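Local coordinates for protein single-stranded-DNA-specific exonuclease RecJ (Thermus thermophilus, PDB 2ZXR) that degrades single-stranded DNA in the 5' to 3' direction as a divalent-cation-dependent exonuclease and shows no detectable activity on single-stranded RNA, at residues Asp3-Arg8 and Arg426-Leu431; Ala331-Asp336 and Ala412-Tyr417; Ser371-Ser376 and Pro422-Glu427. All coordinates share one frame; numbering follows the deposited sequence.

Contact 1 of 3, residues Asp3-Arg8 and Arg426-Leu431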
loop_
_atom_site.group_PDB
_atom_site.type_symbol
_atom_site.label_atom_id
_atom_site.label_comp_id
_atom_site.label_asym_id
_atom_site.label_seq_id
_atom_site.Cartn_x
_atom_site.Cartn_y
_atom_site.Cartn_z
ATOM N N ASP A 3 9.378 -1.906 -18.044
ATOM C CA ASP A 3 10.469 -1.031 -18.451
ATOM C C ASP A 3 10.155 0.402 -18.008
ATOM O O ASP A 3 10.961 1.325 -18.196
ATOM C CB ASP A 3 10.652 -1.108 -19.967
ATOM C CG ASP A 3 11.651 -0.103 -20.484
ATOM O OD1 ASP A 3 11.285 1.088 -20.618
ATOM O OD2 ASP A 3 12.804 -0.505 -20.751
ATOM N N ARG A 4 8.971 0.583 -17.425
ATOM C CA ARG A 4 8.558 1.882 -16.913
ATOM C C ARG A 4 8.366 1.769 -15.388
ATOM O O ARG A 4 7.583 2.510 -14.784
ATOM C CB ARG A 4 7.270 2.350 -17.608
ATOM C CG ARG A 4 7.517 2.986 -18.978
ATOM C CD ARG A 4 6.240 3.454 -19.655
ATOM N NE ARG A 4 5.456 2.338 -20.169
ATOM C CZ ARG A 4 4.177 2.128 -19.875
ATOM N NH1 ARG A 4 3.532 2.962 -19.058
ATOM N NH2 ARG A 4 3.540 1.092 -20.413
ATOM N N VAL A 5 9.102 0.834 -14.784
ATOM C CA VAL A 5 9.071 0.583 -13.347
ATOM C C VAL A 5 10.375 1.073 -12.719
ATOM O O VAL A 5 11.432 0.530 -13.003
ATOM C CB VAL A 5 8.954 -0.940 -13.024
ATOM C CG1 VAL A 5 8.948 -1.158 -11.507
ATOM C CG2 VAL A 5 7.698 -1.524 -13.653
ATOM N N ARG A 6 10.298 2.082 -11.863
ATOM C CA ARG A 6 11.487 2.618 -11.199
ATOM C C ARG A 6 11.575 2.141 -9.747
ATOM O O ARG A 6 10.578 2.179 -9.025
ATOM C CB ARG A 6 11.446 4.159 -11.183
ATOM C CG ARG A 6 11.859 4.869 -12.480
ATOM C CD ARG A 6 11.157 4.304 -13.707
ATOM N NE ARG A 6 11.005 5.291 -14.779
ATOM C CZ ARG A 6 11.203 5.029 -16.067
ATOM N NH1 ARG A 6 11.582 3.811 -16.453
ATOM N NH2 ARG A 6 10.971 5.969 -16.978
ATOM N N TRP A 7 12.750 1.684 -9.327
ATOM C CA TRP A 7 12.939 1.290 -7.930
ATOM C C TRP A 7 13.592 2.472 -7.207
ATOM O O TRP A 7 14.536 3.078 -7.713
ATOM C CB TRP A 7 13.855 0.084 -7.813
ATOM C CG TRP A 7 13.252 -1.200 -8.279
ATOM C CD1 TRP A 7 12.251 -1.358 -9.192
ATOM C CD2 TRP A 7 13.693 -2.508 -7.936
ATOM N NE1 TRP A 7 12.050 -2.693 -9.447
ATOM C CE2 TRP A 7 12.920 -3.420 -8.689
ATOM C CE3 TRP A 7 14.673 -3.002 -7.066
ATOM C CZ2 TRP A 7 13.094 -4.795 -8.602
ATOM C CZ3 TRP A 7 14.848 -4.381 -6.976
ATOM C CH2 TRP A 7 14.062 -5.260 -7.742
ATOM N N ARG A 8 13.077 2.799 -6.032
ATOM C CA ARG A 8 13.600 3.882 -5.224
ATOM C C ARG A 8 13.817 3.428 -3.778
ATOM O O ARG A 8 13.006 2.670 -3.216
ATOM C CB ARG A 8 12.639 5.068 -5.228
ATOM C CG ARG A 8 12.976 6.101 -4.154
ATOM C CD ARG A 8 12.062 7.311 -4.209
ATOM N NE ARG A 8 12.100 7.964 -5.519
ATOM C CZ ARG A 8 13.098 8.734 -5.955
ATOM N NH1 ARG A 8 14.154 8.958 -5.181
ATOM N NH2 ARG A 8 13.043 9.279 -7.170
ATOM N N ARG A 426 5.634 3.259 -12.993
ATOM C CA ARG A 426 5.326 2.619 -11.713
ATOM C C ARG A 426 6.561 2.698 -10.817
ATOM O O ARG A 426 7.689 2.516 -11.276
ATOM C CB ARG A 426 4.923 1.144 -11.932
ATOM C CG ARG A 426 4.669 0.349 -10.647
ATOM C CD ARG A 426 3.731 -0.863 -10.850
ATOM N NE ARG A 426 4.328 -1.984 -11.587
ATOM C CZ ARG A 426 5.212 -2.850 -11.081
ATOM N NH1 ARG A 426 5.695 -3.833 -11.842
ATOM N NH2 ARG A 426 5.613 -2.746 -9.812
ATOM N N GLU A 427 6.352 3.018 -9.550
ATOM C CA GLU A 427 7.464 3.074 -8.609
ATOM C C GLU A 427 7.360 1.919 -7.609
ATOM O O GLU A 427 6.261 1.510 -7.246
ATOM C CB GLU A 427 7.476 4.383 -7.825
ATOM C CG GLU A 427 8.350 4.261 -6.568
ATOM C CD GLU A 427 8.546 5.557 -5.805
ATOM O OE1 GLU A 427 9.227 6.468 -6.341
ATOM O OE2 GLU A 427 8.025 5.661 -4.666
ATOM N N VAL A 428 8.506 1.371 -7.217
ATOM C CA VAL A 428 8.568 0.318 -6.205
ATOM C C VAL A 428 9.392 0.988 -5.110
ATOM O O VAL A 428 10.547 1.349 -5.335
ATOM C CB VAL A 428 9.311 -0.941 -6.680
ATOM C CG1 VAL A 428 9.371 -1.951 -5.543
ATOM C CG2 VAL A 428 8.602 -1.557 -7.883
ATOM N N ALA A 429 8.785 1.195 -3.953
ATOM C CA ALA A 429 9.449 1.846 -2.831
ATOM C C ALA A 429 10.126 0.803 -1.932
ATOM O O ALA A 429 9.486 -0.102 -1.404
ATOM C CB ALA A 429 8.428 2.675 -2.030
ATOM N N LEU A 430 11.434 0.933 -1.771
ATOM C CA LEU A 430 12.193 -0.010 -0.961
ATOM C C LEU A 430 12.528 0.633 0.366
ATOM O O LEU A 430 13.047 1.750 0.405
ATOM C CB LEU A 430 13.475 -0.421 -1.678
ATOM C CG LEU A 430 13.461 -1.455 -2.804
ATOM C CD1 LEU A 430 12.374 -2.488 -2.562
ATOM C CD2 LEU A 430 13.246 -0.771 -4.117
ATOM N N LEU A 431 12.223 -0.073 1.443
ATOM C CA LEU A 431 12.465 0.405 2.794
ATOM C C LEU A 431 13.953 0.409 3.105
ATOM O O LEU A 431 14.492 1.400 3.585
ATOM C CB LEU A 431 11.766 -0.499 3.818
ATOM C CG LEU A 431 11.246 0.001 5.172
ATOM C CD1 LEU A 431 11.645 -1.022 6.242
ATOM C CD2 LEU A 431 11.744 1.364 5.504
#

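Contact 2 of 3, residues Ala331-Asp336 and Ala412-Tyr417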
loop_
_atom_site.group_PDB
_atom_site.type_symbol
_atom_site.label_atom_id
_atom_site.label_comp_id
_atom_site.label_asym_id
_atom_site.label_seq_id
_atom_site.Cartn_x
_atom_site.Cartn_y
_atom_site.Cartn_z
ATOM N N ALA A 331 -3.426 4.946 -24.653
ATOM C CA ALA A 331 -4.670 4.627 -23.973
ATOM C C ALA A 331 -5.265 3.392 -24.610
ATOM O O ALA A 331 -5.232 3.249 -25.821
ATOM C CB ALA A 331 -5.644 5.792 -24.067
ATOM N N ILE A 332 -5.771 2.481 -23.783
ATOM C CA ILE A 332 -6.392 1.269 -24.268
ATOM C C ILE A 332 -7.905 1.536 -24.241
ATOM O O ILE A 332 -8.480 1.883 -23.199
ATOM C CB ILE A 332 -5.969 0.087 -23.394
ATOM C CG1 ILE A 332 -4.451 -0.066 -23.515
ATOM C CG2 ILE A 332 -6.639 -1.195 -23.843
ATOM C CD1 ILE A 332 -3.884 -1.213 -22.714
ATOM N N VAL A 333 -8.536 1.412 -25.408
ATOM C CA VAL A 333 -9.955 1.701 -25.531
ATOM C C VAL A 333 -10.599 0.546 -26.249
ATOM O O VAL A 333 -10.366 0.319 -27.430
ATOM C CB VAL A 333 -10.169 3.044 -26.304
ATOM C CG1 VAL A 333 -11.625 3.514 -26.189
ATOM C CG2 VAL A 333 -9.236 4.103 -25.746
ATOM N N LEU A 334 -11.416 -0.198 -25.523
ATOM C CA LEU A 334 -12.040 -1.368 -26.104
ATOM C C LEU A 334 -13.541 -1.375 -25.940
ATOM O O LEU A 334 -14.090 -0.820 -24.987
ATOM C CB LEU A 334 -11.418 -2.619 -25.483
ATOM C CG LEU A 334 -9.882 -2.548 -25.500
ATOM C CD1 LEU A 334 -9.280 -3.628 -24.583
ATOM C CD2 LEU A 334 -9.391 -2.718 -26.938
ATOM N N LEU A 335 -14.184 -2.024 -26.899
ATOM C CA LEU A 335 -15.620 -2.145 -26.967
ATOM C C LEU A 335 -15.972 -3.614 -26.904
ATOM O O LEU A 335 -15.375 -4.418 -27.609
ATOM C CB LEU A 335 -16.122 -1.576 -28.307
ATOM C CG LEU A 335 -17.598 -1.787 -28.653
ATOM C CD1 LEU A 335 -18.482 -0.983 -27.674
ATOM C CD2 LEU A 335 -17.870 -1.325 -30.106
ATOM N N ASP A 336 -16.935 -3.960 -26.061
ATOM C CA ASP A 336 -17.395 -5.332 -25.946
ATOM C C ASP A 336 -18.910 -5.212 -25.827
ATOM O O ASP A 336 -19.474 -5.207 -24.725
ATOM C CB ASP A 336 -16.777 -6.015 -24.724
ATOM C CG ASP A 336 -17.204 -7.457 -24.593
ATOM O OD1 ASP A 336 -17.796 -7.990 -25.555
ATOM O OD2 ASP A 336 -16.956 -8.056 -23.533
ATOM N N ALA A 412 -10.471 7.849 -30.726
ATOM C CA ALA A 412 -9.430 8.743 -31.240
ATOM C C ALA A 412 -9.233 9.905 -30.289
ATOM O O ALA A 412 -8.106 10.328 -30.013
ATOM C CB ALA A 412 -9.801 9.261 -32.637
ATOM N N ARG A 413 -10.349 10.419 -29.796
ATOM C CA ARG A 413 -10.344 11.528 -28.872
ATOM C C ARG A 413 -9.569 11.214 -27.582
ATOM O O ARG A 413 -8.646 11.956 -27.196
ATOM C CB ARG A 413 -11.781 11.884 -28.517
ATOM C CG ARG A 413 -11.918 13.192 -27.802
ATOM C CD ARG A 413 -11.744 14.312 -28.812
ATOM N NE ARG A 413 -12.900 14.383 -29.693
ATOM C CZ ARG A 413 -14.045 14.975 -29.367
ATOM N NH1 ARG A 413 -14.186 15.558 -28.186
ATOM N NH2 ARG A 413 -15.061 14.966 -30.221
ATOM N N VAL A 414 -9.922 10.127 -26.900
ATOM C CA VAL A 414 -9.207 9.849 -25.662
ATOM C C VAL A 414 -7.764 9.477 -25.923
ATOM O O VAL A 414 -6.894 9.808 -25.125
ATOM C CB VAL A 414 -9.919 8.781 -24.775
ATOM C CG1 VAL A 414 -11.330 9.258 -24.450
ATOM C CG2 VAL A 414 -9.921 7.451 -25.416
ATOM N N GLU A 415 -7.497 8.810 -27.040
ATOM C CA GLU A 415 -6.119 8.454 -27.377
ATOM C C GLU A 415 -5.287 9.724 -27.533
ATOM O O GLU A 415 -4.105 9.759 -27.154
ATOM C CB GLU A 415 -6.046 7.673 -28.692
ATOM C CG GLU A 415 -6.579 6.264 -28.641
ATOM C CD GLU A 415 -6.520 5.582 -30.006
ATOM O OE1 GLU A 415 -6.215 6.264 -31.003
ATOM O OE2 GLU A 415 -6.782 4.370 -30.099
ATOM N N ALA A 416 -5.909 10.759 -28.097
ATOM C CA ALA A 416 -5.244 12.036 -28.322
ATOM C C ALA A 416 -5.062 12.762 -27.018
ATOM O O ALA A 416 -4.068 13.445 -26.820
ATOM C CB ALA A 416 -6.054 12.912 -29.303
ATOM N N TYR A 417 -6.031 12.634 -26.128
ATOM C CA TYR A 417 -5.910 13.272 -24.832
ATOM C C TYR A 417 -4.687 12.670 -24.113
ATOM O O TYR A 417 -3.837 13.401 -23.594
ATOM C CB TYR A 417 -7.164 13.030 -23.992
ATOM C CG TYR A 417 -7.052 13.612 -22.614
ATOM C CD1 TYR A 417 -7.083 14.992 -22.417
ATOM C CD2 TYR A 417 -6.829 12.791 -21.511
ATOM C CE1 TYR A 417 -6.879 15.539 -21.153
ATOM C CE2 TYR A 417 -6.626 13.325 -20.241
ATOM C CZ TYR A 417 -6.642 14.695 -20.071
ATOM O OH TYR A 417 -6.363 15.224 -18.833
#

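Contact 3 of 3, residues Ser371-Ser376 and Pro422-Glu427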
loop_
_atom_site.group_PDB
_atom_site.type_symbol
_atom_site.label_atom_id
_atom_site.label_comp_id
_atom_site.label_asym_id
_atom_site.label_seq_id
_atom_site.Cartn_x
_atom_site.Cartn_y
_atom_site.Cartn_z
ATOM N N SER A 371 -7.593 4.751 -14.610
ATOM C CA SER A 371 -6.424 5.452 -15.082
ATOM C C SER A 371 -5.373 5.542 -13.984
ATOM O O SER A 371 -5.587 5.087 -12.852
ATOM C CB SER A 371 -6.807 6.864 -15.545
ATOM O OG SER A 371 -5.730 7.484 -16.247
ATOM N N LEU A 372 -4.240 6.147 -14.328
ATOM C CA LEU A 372 -3.132 6.294 -13.390
ATOM C C LEU A 372 -2.235 7.405 -13.873
ATOM O O LEU A 372 -2.521 8.075 -14.859
ATOM C CB LEU A 372 -2.267 5.028 -13.385
ATOM C CG LEU A 372 -1.343 4.825 -14.607
ATOM C CD1 LEU A 372 -0.428 3.610 -14.369
ATOM C CD2 LEU A 372 -2.160 4.594 -15.899
ATOM N N ALA A 373 -1.134 7.563 -13.152
ATOM C CA ALA A 373 -0.057 8.475 -13.520
ATOM C C ALA A 373 -0.436 9.904 -13.730
ATOM O O ALA A 373 -1.097 10.497 -12.858
ATOM C CB ALA A 373 0.609 7.937 -14.732
ATOM N N PRO A 374 -0.015 10.511 -14.861
ATOM C CA PRO A 374 -0.474 11.893 -14.907
ATOM C C PRO A 374 -1.766 11.990 -15.699
ATOM O O PRO A 374 -2.165 13.073 -16.102
ATOM C CB PRO A 374 0.676 12.601 -15.596
ATOM C CG PRO A 374 1.069 11.601 -16.646
ATOM C CD PRO A 374 1.056 10.295 -15.862
ATOM N N ILE A 375 -2.425 10.864 -15.946
ATOM C CA ILE A 375 -3.656 10.960 -16.715
ATOM C C ILE A 375 -4.892 10.773 -15.888
ATOM O O ILE A 375 -5.144 9.697 -15.340
ATOM C CB ILE A 375 -3.691 9.974 -17.869
ATOM C CG1 ILE A 375 -2.464 10.189 -18.750
ATOM C CG2 ILE A 375 -4.973 10.182 -18.682
ATOM C CD1 ILE A 375 -2.388 9.219 -19.865
ATOM N N SER A 376 -5.663 11.849 -15.823
ATOM C CA SER A 376 -6.907 11.891 -15.091
ATOM C C SER A 376 -8.050 11.265 -15.891
ATOM O O SER A 376 -8.337 11.665 -17.037
ATOM C CB SER A 376 -7.246 13.339 -14.740
ATOM O OG SER A 376 -8.557 13.427 -14.218
ATOM N N PRO A 422 3.120 12.531 -20.615
ATOM C CA PRO A 422 4.235 11.584 -20.615
ATOM C C PRO A 422 3.696 10.210 -20.249
ATOM O O PRO A 422 2.609 10.101 -19.674
ATOM C CB PRO A 422 5.185 12.154 -19.558
ATOM C CG PRO A 422 4.336 13.112 -18.750
ATOM C CD PRO A 422 3.407 13.696 -19.764
ATOM N N ASP A 423 4.424 9.162 -20.608
ATOM C CA ASP A 423 3.980 7.808 -20.281
ATOM C C ASP A 423 3.904 7.605 -18.773
ATOM O O ASP A 423 4.693 8.177 -18.015
ATOM C CB ASP A 423 4.942 6.776 -20.859
ATOM C CG ASP A 423 4.886 6.720 -22.368
ATOM O OD1 ASP A 423 5.809 6.128 -22.972
ATOM O OD2 ASP A 423 3.909 7.260 -22.937
ATOM N N PRO A 424 2.924 6.811 -18.313
ATOM C CA PRO A 424 2.828 6.578 -16.862
ATOM C C PRO A 424 4.011 5.688 -16.447
ATOM O O PRO A 424 4.482 4.880 -17.249
ATOM C CB PRO A 424 1.493 5.834 -16.712
ATOM C CG PRO A 424 0.681 6.328 -17.910
ATOM C CD PRO A 424 1.716 6.335 -19.016
ATOM N N VAL A 425 4.480 5.842 -15.209
ATOM C CA VAL A 425 5.573 5.024 -14.672
ATOM C C VAL A 425 5.175 4.468 -13.304
ATOM O O VAL A 425 4.460 5.125 -12.548
ATOM C CB VAL A 425 6.887 5.841 -14.497
ATOM C CG1 VAL A 425 7.403 6.277 -15.852
ATOM C CG2 VAL A 425 6.642 7.056 -13.578
ATOM N N ARG A 426 5.634 3.259 -12.993
ATOM C CA ARG A 426 5.326 2.619 -11.713
ATOM C C ARG A 426 6.561 2.698 -10.817
ATOM O O ARG A 426 7.689 2.516 -11.276
ATOM C CB ARG A 426 4.923 1.144 -11.932
ATOM C CG ARG A 426 4.669 0.349 -10.647
ATOM C CD ARG A 426 3.731 -0.863 -10.850
ATOM N NE ARG A 426 4.328 -1.984 -11.587
ATOM C CZ ARG A 426 5.212 -2.850 -11.081
ATOM N NH1 ARG A 426 5.695 -3.833 -11.842
ATOM N NH2 ARG A 426 5.613 -2.746 -9.812
ATOM N N GLU A 427 6.352 3.018 -9.550
ATOM C CA GLU A 427 7.464 3.074 -8.609
ATOM C C GLU A 427 7.360 1.919 -7.609
ATOM O O GLU A 427 6.261 1.510 -7.246
ATOM C CB GLU A 427 7.476 4.383 -7.825
ATOM C CG GLU A 427 8.350 4.261 -6.568
ATOM C CD GLU A 427 8.546 5.557 -5.805
ATOM O OE1 GLU A 427 9.227 6.468 -6.341
ATOM O OE2 GLU A 427 8.025 5.661 -4.666
#

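Contact 1 of 3, residues Asp3-Arg8 and Arg426-Leu431
Trp7 packs beside Val428 and Leu430 where strand 5-8, at the edge of a mixed sheet that also carries strands of the OB domain, runs parallel to its neighbour, strand 426-430. Five backbone hydrogen bonds form the ladder, from Arg426 N to Arg4 O (2.8 Å) through to Leu430 N to Arg8 O, and pair Val5 with Arg426, Arg6 with Glu427, Trp7 with Val428 and Arg8 with Ala429. Along Trp7, CB touches Leu430 CD2 at 3.8 Å, and CG, set anti to the carbonyl carbon (chi1 -71°), is near the same methyl. CD1 then meets Val428 CG2 at 3.9 Å, while Val428 CB lies over the face of the five-membered ring in a CH-pi contact. On the six-membered side, CE3 comes back to Leu430 CD2. NE1 passes Val428 CG2 and donates to Asp526 OD2, and Arg528 makes a cation-pi contact with the ring. Val5, on the same face of the sheet as Trp7, brings CG1 to Val428 CG2 at 3.7 Å and holds CG2 above one face of the Arg426 guanidinium. On the opposite face of the sheet, Arg8 NH2 forms a salt bridge with Glu534, while NE is turned to Glu427. Glu427 OE1 lies at the guanidinium edge, in its plane, 3.3 Å from Arg8 NE in a salt bridge whose hydrogen bond is weak and bent (141°).

Contact 2 of 3, residues Ala331-Asp336 and Ala412-Tyr417
Val333 and Val414 join an edge strand of the DHHA1 domain to the helix lying against its sheet. The tightest contact is apolar. Val333 CG2 meets Val414 CG2 at 3.4 Å, closer than carbons usually approach, and the two side chains meet at a slant, one methyl each. On the strand, Val333 CG1 is anti to the backbone N (chi1 -168°), which leaves CG2 beside that N and turned to the helix. On the helix, CG1 of Val414 is anti to the carbonyl carbon, and CG2 occupies the position between the backbone N and the carbonyl carbon, from which it reaches Val333.

Contacts between side chain and backbone come second. Ala331, whose CB points at the helix, touches it in two places: Ala331 CB is 4.3 Å from Val414 O and 4.3 Å from Glu415 CA. This small residue lets the two backbones come near, with Ala331 CA and Glu415 CA 5.3 Å apart.

Of polar side chains, Glu415 contributes through its aliphatic part: its CG is 4.5 Å from Val333 CG2. Its carboxylate turns to the helix's own surface, where OE2 forms a salt bridge with Lys411, one turn earlier. The segments are held together by van der Waals packing, without hydrogen bonds between them.

The same helix, 407-419, also sends Phe407 and Lys411 onto Val333 and Ala418 onto Ala331. Strand 332-335 is hydrogen-bonded through its backbone to the parallel strand 359-363, and Phe360 of that strand touches both Val333 and Val414, so the helix packs over two adjacent strands.

Contact 3 of 3, residues Ser371-Ser376 and Pro422-Glu427
Leu372 and Pro424 meet at about a right angle, the leucine side chain crossing the proline ring on its CB-CG side. Leu372 CG lies 3.7 Å from Pro424 CB. Of its two methyls, CD1 sits at Pro424 CB at 3.8 Å, whereas CD2 meets both CB and CG of Pro424, each at 3.9 Å. The leucine takes the crowded position for CG, between the backbone N and the carbonyl carbon (chi1 75°), which places CG against Pro424 CB. Ala373 adds its CB to the same part of the Pro424 ring, but the modelled separation from Pro424 CB is too short for two carbons, so its exact value is doubtful. Leu372 and Ala373 belong to a type II' beta turn that runs to Ile375, closed by the hydrogen bond from Ile375 N to Leu372 O at 3.0 Å. Ala373 holds the second position of the turn with a positive phi of 56°, and Pro374 the third. The turn belongs to the DHHA1 domain, where it joins strand 366-370 to helix 377-383; facing it is the extended linker that leads into strand 426-433. Two residues before Pro424, Pro422 meets Pro374 of the turn; their side chains cross obliquely, touching loosely with Pro374 CG 4.2 Å from Pro422 CG. Pro374 CG also lies 3.7 Å from the backbone O of Pro422. Asp423, between the two linker prolines, points its CB away from the turn and forms a salt bridge through OD2 with Arg357. Arg357 also packs on Pro424, whose backbone O accepts a hydrogen bond from Arg4 NH1.

In the fold
The three contacts follow one path out of the DHHA1 domain. Contact 2 lies in that domain, between strand 332-335 and helix 407-419; the chain then passes through the proline-containing linker of contact 3 into strand 426-433, which contact 1 pairs with the N-terminal strand. Contacts 1 and 3 share Arg426 and Glu427, and their centres are about 13 Å apart. Contact 3 lies about 15 Å from contact 2, centre to centre, touching it where Tyr417 packs on Ile375; the centres of contacts 1 and 2 are about 27 Å apart, without touching. In sequence, contact 2 is nested within contact 1. The chain's beginning thus meets the junction between the DHHA1 domain and the OB-containing sheet.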